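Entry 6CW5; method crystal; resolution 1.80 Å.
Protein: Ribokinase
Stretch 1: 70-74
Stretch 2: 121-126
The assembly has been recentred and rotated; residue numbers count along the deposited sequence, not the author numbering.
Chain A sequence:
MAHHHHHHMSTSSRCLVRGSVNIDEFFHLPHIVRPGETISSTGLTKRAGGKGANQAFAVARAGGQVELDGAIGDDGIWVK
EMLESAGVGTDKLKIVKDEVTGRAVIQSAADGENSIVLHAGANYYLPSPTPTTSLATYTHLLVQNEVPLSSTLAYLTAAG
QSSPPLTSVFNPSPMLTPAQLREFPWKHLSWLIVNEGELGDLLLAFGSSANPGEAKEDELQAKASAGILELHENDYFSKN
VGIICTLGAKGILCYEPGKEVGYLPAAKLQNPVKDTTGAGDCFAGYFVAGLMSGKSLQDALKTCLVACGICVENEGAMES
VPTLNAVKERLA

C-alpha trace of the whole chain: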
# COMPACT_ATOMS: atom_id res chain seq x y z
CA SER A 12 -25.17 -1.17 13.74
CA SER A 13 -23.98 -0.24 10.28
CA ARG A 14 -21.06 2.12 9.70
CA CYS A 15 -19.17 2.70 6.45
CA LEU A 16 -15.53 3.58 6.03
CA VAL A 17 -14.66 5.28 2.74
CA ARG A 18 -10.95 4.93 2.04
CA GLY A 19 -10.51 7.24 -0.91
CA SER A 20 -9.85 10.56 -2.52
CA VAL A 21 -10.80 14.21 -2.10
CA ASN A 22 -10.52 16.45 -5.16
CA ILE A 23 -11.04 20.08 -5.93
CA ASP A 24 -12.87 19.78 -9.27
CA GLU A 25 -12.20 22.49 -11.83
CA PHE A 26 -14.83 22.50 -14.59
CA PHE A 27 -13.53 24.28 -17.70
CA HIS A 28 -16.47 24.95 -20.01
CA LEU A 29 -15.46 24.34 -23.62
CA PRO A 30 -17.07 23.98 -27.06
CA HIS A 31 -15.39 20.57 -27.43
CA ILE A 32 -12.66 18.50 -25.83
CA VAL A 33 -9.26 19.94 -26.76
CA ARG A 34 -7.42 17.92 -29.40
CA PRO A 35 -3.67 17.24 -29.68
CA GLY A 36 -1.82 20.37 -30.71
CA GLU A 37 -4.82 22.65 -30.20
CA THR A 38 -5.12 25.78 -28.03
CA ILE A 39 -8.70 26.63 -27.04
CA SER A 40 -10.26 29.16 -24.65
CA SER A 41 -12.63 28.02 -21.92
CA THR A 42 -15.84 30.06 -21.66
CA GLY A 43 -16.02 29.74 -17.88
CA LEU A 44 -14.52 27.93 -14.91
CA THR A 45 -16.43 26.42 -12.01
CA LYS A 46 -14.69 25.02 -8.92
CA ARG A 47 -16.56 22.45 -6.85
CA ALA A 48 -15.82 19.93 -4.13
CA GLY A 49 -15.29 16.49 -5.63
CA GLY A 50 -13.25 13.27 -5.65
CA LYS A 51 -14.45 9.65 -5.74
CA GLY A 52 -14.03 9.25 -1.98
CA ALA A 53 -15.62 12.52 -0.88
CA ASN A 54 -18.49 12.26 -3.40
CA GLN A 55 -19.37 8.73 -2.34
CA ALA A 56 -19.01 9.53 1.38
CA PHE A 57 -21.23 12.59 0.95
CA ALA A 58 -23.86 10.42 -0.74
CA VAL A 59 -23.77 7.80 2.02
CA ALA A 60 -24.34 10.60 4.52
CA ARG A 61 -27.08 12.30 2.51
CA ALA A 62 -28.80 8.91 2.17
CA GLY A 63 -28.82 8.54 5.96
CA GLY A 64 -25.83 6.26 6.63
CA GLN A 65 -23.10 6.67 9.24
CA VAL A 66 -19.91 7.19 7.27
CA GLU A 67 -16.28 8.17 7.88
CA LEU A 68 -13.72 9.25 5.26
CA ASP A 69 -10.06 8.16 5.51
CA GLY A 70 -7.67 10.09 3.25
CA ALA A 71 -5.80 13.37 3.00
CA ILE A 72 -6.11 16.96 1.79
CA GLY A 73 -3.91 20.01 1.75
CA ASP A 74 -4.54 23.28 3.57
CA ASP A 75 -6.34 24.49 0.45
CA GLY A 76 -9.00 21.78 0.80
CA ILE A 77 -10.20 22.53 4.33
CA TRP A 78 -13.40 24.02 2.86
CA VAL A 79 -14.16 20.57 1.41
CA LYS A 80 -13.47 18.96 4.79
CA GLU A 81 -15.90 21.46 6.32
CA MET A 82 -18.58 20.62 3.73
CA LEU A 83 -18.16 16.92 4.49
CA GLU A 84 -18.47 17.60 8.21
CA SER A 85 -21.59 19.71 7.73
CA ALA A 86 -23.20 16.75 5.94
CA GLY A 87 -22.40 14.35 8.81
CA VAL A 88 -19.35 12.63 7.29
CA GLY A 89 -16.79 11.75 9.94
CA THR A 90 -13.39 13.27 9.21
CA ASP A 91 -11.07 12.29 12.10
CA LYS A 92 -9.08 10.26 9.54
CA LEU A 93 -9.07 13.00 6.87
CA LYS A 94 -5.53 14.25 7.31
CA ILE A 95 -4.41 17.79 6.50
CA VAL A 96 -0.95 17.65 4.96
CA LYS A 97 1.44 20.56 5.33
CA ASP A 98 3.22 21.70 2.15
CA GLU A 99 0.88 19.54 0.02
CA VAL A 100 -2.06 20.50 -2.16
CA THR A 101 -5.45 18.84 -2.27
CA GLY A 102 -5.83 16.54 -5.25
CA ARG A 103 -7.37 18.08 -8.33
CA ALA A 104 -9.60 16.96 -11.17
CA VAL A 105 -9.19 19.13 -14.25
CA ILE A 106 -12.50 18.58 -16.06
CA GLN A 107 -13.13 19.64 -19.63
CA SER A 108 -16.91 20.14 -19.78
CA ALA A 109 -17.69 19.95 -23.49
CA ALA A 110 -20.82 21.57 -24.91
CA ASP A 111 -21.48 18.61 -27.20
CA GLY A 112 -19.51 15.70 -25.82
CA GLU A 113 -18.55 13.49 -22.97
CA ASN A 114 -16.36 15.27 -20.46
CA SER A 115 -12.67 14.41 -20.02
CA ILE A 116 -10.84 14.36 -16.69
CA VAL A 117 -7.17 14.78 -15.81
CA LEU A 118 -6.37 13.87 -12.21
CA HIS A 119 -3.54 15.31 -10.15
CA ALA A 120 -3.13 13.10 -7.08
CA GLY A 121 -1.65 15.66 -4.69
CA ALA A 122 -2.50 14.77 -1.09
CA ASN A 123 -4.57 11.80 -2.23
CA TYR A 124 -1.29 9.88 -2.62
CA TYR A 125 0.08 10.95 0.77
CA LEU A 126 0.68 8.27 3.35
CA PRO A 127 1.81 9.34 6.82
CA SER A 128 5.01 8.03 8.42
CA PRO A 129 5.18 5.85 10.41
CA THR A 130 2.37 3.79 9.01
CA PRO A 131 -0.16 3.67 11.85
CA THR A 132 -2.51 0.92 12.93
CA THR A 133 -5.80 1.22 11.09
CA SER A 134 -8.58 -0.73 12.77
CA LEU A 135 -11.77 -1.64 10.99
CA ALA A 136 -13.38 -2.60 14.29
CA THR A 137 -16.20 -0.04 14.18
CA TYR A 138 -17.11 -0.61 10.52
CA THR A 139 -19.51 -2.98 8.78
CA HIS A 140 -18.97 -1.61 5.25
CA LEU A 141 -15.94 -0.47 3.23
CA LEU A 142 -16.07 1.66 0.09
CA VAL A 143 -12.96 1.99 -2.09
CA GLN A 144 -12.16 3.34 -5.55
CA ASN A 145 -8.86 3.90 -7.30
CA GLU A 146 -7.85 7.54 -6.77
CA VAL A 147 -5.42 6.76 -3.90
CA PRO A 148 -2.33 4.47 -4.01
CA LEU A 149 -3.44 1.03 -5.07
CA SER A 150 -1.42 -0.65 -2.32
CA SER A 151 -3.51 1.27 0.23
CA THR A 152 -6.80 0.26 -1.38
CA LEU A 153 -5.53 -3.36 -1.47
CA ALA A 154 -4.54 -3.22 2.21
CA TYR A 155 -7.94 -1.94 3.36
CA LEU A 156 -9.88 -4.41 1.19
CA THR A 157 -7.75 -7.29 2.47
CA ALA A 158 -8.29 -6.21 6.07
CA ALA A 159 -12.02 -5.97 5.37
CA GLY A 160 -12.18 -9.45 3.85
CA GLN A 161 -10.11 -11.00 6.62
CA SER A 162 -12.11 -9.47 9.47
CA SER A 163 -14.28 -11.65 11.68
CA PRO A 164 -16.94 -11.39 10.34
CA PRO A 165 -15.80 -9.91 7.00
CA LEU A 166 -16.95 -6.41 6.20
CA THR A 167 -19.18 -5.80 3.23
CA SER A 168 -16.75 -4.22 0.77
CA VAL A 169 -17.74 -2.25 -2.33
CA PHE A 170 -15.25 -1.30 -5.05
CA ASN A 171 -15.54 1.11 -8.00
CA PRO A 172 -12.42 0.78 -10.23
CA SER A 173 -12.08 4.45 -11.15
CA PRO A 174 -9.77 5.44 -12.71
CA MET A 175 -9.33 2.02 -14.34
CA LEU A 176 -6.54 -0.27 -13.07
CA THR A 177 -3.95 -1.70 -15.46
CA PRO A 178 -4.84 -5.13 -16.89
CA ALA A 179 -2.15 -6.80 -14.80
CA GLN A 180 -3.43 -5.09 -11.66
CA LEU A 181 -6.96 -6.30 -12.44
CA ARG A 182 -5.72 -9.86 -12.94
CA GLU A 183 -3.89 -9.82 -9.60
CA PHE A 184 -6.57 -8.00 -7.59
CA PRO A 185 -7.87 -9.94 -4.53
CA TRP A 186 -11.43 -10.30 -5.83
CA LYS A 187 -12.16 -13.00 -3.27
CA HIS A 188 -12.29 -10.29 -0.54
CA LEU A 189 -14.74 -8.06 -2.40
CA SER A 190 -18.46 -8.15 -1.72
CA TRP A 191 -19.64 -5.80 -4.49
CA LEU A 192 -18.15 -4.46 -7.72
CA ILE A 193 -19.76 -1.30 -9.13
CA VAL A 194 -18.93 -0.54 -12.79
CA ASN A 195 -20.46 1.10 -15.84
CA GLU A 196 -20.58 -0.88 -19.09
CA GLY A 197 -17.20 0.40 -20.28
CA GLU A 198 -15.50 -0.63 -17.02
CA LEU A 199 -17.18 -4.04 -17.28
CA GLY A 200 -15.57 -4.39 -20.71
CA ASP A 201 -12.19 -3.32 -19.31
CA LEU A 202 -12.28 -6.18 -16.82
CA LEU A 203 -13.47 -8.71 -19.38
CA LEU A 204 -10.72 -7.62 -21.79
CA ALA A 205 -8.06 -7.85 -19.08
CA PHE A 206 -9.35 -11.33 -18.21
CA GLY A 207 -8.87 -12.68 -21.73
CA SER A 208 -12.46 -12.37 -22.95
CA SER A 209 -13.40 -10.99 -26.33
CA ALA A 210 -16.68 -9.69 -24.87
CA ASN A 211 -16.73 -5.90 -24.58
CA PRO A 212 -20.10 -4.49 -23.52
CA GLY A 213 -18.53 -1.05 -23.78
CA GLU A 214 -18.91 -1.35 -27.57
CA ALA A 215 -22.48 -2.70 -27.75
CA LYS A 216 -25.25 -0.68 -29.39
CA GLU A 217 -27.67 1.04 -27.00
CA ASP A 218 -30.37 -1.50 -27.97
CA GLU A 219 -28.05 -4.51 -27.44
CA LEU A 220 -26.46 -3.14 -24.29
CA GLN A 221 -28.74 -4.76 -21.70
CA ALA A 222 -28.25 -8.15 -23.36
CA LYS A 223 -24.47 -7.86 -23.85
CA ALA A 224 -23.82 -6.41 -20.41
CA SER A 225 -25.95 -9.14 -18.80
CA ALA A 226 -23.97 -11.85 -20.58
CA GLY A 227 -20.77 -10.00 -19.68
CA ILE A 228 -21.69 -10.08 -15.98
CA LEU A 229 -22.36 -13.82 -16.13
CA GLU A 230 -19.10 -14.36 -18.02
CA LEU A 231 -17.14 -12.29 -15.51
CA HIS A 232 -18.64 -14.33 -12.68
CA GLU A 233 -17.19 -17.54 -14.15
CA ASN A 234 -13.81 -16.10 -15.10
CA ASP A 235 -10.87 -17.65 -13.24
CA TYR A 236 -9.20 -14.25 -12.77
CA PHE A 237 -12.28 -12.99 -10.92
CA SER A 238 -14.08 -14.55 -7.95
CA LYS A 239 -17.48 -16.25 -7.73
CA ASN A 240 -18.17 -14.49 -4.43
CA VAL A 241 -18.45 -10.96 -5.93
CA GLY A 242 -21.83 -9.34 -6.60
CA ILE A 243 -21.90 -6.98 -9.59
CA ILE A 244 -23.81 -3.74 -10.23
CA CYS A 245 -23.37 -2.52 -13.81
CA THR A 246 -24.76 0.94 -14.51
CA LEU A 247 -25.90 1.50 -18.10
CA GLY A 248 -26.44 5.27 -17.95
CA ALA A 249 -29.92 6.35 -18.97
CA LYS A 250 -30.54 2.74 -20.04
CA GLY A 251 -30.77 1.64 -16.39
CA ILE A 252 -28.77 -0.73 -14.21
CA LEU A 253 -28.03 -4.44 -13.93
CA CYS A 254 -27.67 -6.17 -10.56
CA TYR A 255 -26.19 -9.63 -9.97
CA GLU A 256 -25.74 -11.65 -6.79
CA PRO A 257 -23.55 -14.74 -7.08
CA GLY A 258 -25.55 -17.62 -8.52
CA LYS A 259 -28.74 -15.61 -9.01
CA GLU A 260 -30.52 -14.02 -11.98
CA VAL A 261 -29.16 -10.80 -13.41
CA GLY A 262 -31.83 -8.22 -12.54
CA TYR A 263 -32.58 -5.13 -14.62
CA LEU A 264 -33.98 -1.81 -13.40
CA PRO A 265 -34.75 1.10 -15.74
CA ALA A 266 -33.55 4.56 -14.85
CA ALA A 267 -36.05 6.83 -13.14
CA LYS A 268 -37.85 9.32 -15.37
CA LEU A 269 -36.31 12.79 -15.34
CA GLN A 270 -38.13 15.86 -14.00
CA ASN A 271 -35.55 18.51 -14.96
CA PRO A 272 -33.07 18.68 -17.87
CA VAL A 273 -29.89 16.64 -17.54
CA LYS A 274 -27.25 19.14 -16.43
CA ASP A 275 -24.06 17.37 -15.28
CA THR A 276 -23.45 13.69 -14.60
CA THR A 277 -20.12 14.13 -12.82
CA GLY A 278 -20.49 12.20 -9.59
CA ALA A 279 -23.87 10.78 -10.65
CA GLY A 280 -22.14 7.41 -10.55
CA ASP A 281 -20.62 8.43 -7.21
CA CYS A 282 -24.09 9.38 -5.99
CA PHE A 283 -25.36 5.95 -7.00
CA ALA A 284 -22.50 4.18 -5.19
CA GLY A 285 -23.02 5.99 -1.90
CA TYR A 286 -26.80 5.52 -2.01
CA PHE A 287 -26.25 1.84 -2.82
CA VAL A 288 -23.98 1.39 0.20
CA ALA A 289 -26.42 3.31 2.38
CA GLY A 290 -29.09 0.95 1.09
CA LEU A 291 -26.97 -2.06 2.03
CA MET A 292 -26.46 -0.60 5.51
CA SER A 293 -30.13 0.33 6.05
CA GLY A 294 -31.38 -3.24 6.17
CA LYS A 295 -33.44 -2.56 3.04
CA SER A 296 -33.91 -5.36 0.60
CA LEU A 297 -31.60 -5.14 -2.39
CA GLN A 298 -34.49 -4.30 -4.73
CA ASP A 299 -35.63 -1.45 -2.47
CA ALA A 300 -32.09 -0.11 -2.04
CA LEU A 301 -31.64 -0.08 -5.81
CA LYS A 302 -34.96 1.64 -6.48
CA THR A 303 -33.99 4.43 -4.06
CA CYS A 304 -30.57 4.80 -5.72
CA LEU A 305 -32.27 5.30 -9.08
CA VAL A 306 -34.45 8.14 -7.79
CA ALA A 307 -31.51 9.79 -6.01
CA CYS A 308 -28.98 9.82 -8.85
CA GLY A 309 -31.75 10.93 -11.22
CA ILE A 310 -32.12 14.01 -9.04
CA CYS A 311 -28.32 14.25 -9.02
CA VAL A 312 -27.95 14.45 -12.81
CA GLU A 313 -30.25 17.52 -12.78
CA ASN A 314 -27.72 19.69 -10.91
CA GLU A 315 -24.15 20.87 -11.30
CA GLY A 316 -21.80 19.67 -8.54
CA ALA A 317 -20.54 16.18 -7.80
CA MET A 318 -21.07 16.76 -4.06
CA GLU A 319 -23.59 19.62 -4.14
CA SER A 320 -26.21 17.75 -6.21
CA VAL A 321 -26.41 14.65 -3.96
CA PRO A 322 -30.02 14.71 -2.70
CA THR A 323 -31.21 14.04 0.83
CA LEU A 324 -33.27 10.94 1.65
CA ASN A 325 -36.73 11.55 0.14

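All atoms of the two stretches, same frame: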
# COMPACT_ATOMS: atom_id res chain seq x y z
N GLY A 70 -8.42 9.61 4.41
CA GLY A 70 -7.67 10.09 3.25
C GLY A 70 -6.91 11.34 3.63
O GLY A 70 -6.59 11.52 4.81
N ALA A 71 -6.61 12.21 2.67
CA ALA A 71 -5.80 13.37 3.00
C ALA A 71 -6.11 14.52 2.05
O ALA A 71 -6.40 14.32 0.87
CB ALA A 71 -4.31 13.05 2.94
N ILE A 72 -5.99 15.74 2.58
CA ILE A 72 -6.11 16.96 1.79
C ILE A 72 -4.92 17.86 2.12
O ILE A 72 -4.18 17.62 3.08
CB ILE A 72 -7.43 17.72 2.07
CG1 ILE A 72 -7.53 18.06 3.56
CG2 ILE A 72 -8.62 16.87 1.59
CD1 ILE A 72 -8.63 19.09 3.88
N GLY A 73 -4.78 18.93 1.34
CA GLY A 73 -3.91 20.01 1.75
C GLY A 73 -4.68 21.11 2.46
O GLY A 73 -5.91 21.07 2.53
N ASP A 74 -3.93 22.10 2.97
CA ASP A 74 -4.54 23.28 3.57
C ASP A 74 -5.64 23.86 2.69
O ASP A 74 -6.65 24.35 3.19
CB ASP A 74 -3.48 24.36 3.82
CG ASP A 74 -2.78 24.21 5.15
OD1 ASP A 74 -3.02 23.21 5.85
OD2 ASP A 74 -1.99 25.12 5.50
N GLY A 121 -1.88 14.79 -5.85
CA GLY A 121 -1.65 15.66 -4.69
C GLY A 121 -1.70 14.87 -3.39
O GLY A 121 -1.16 13.76 -3.29
N ALA A 122 -2.42 15.41 -2.40
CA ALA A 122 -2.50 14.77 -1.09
C ALA A 122 -3.19 13.42 -1.13
O ALA A 122 -3.05 12.64 -0.18
CB ALA A 122 -3.24 15.70 -0.11
N ASN A 123 -3.92 13.10 -2.20
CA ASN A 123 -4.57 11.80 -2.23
C ASN A 123 -3.57 10.66 -2.22
O ASN A 123 -3.93 9.54 -1.82
CB ASN A 123 -5.48 11.67 -3.45
CG ASN A 123 -6.72 12.50 -3.32
OD1 ASN A 123 -7.36 12.51 -2.26
ND2 ASN A 123 -7.08 13.22 -4.40
N TYR A 124 -2.33 10.91 -2.64
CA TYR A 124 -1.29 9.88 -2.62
C TYR A 124 -0.33 10.04 -1.45
O TYR A 124 0.74 9.42 -1.43
CB TYR A 124 -0.51 9.86 -3.94
CG TYR A 124 -1.06 8.85 -4.93
CD1 TYR A 124 -2.40 8.86 -5.29
CD2 TYR A 124 -0.23 7.88 -5.49
CE1 TYR A 124 -2.90 7.93 -6.19
CE2 TYR A 124 -0.71 6.95 -6.39
CZ TYR A 124 -2.04 6.98 -6.74
OH TYR A 124 -2.53 6.04 -7.63
N TYR A 125 -0.70 10.84 -0.46
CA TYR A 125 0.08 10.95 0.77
C TYR A 125 -0.23 9.80 1.71
O TYR A 125 -1.39 9.44 1.91
CB TYR A 125 -0.26 12.25 1.46
CG TYR A 125 0.28 12.38 2.88
CD1 TYR A 125 1.59 12.81 3.11
CD2 TYR A 125 -0.53 12.13 3.98
CE1 TYR A 125 2.08 12.99 4.42
CE2 TYR A 125 -0.04 12.32 5.30
CZ TYR A 125 1.25 12.72 5.50
OH TYR A 125 1.74 12.89 6.80
N LEU A 126 0.81 9.24 2.29
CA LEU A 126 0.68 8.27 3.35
C LEU A 126 1.55 8.74 4.50
O LEU A 126 2.74 9.05 4.30
CB LEU A 126 1.12 6.87 2.87
CG LEU A 126 0.17 6.28 1.84
CD1 LEU A 126 0.72 4.95 1.34
CD2 LEU A 126 -1.18 6.09 2.46
O HOH W 1 -7.60 11.22 0.08

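The strand, which begins earlier in the chain, runs through Gly70, Ala71 and Ile72; Ala71 (phi/psi -153/149°) and Ile72 (-131/170°) both have strand values. The second stretch instead folds tightly. Ala122 and Asn123 form a short 3-10 segment (-64/-16° and -64/-23°), held by two backbone hydrogen bonds: Tyr124 N donates to Gly121 O at 3.1 Å, and Tyr125 N to Ala122 O at 3.0 Å. Gly121, at 54/-134°, enters this turn with a positive phi, which by itself favours glycine. The closest CA pair is Ile72 CA and Ala122 CA, 5.1 Å apart, yet no direct hydrogen bond joins the stretches, so the contact is one of packing, aided by a water.

Ala71 is the centre of the contact. Its CA-to-CB bond points toward the turn, and its methyl CB sits 3.4 Å from Ala122 O, 4.2 Å from Ala122 CB and 4.0 Å from Tyr125 CD2. The last two are apolar contacts, and the tyrosine ring meets the methyl obliquely. The Ala122 CA-to-CB bond also points toward the strand, placing CB 3.5 Å from Ile72 C and 3.9 Å from Gly73 N; the small methyl thus packs directly on main-chain atoms of Ile72 and Gly73. Ile72 contributes main chain here, since its CA-to-CB bond points away and its side chain (chi1 p, chi2 t) comes no nearer than 5.1 Å to the second stretch.

The polar link runs through water 1. Ala71 N donates to the water O at 2.9 Å, and that O lies 2.7 Å from Asn123 OD1, with suitable geometry for donating to it, though more acceptors are in reach than the water has protons. Although the CA-to-CB bond of Asn123 points away, chi1 of -73° and chi2 of -44° bring the amide end nearer, leaving OD1 3.7 Å from Ala71 O. The buried area, 178 Å² summed over both sides, is consistent with a small interface built around two alanine methyls.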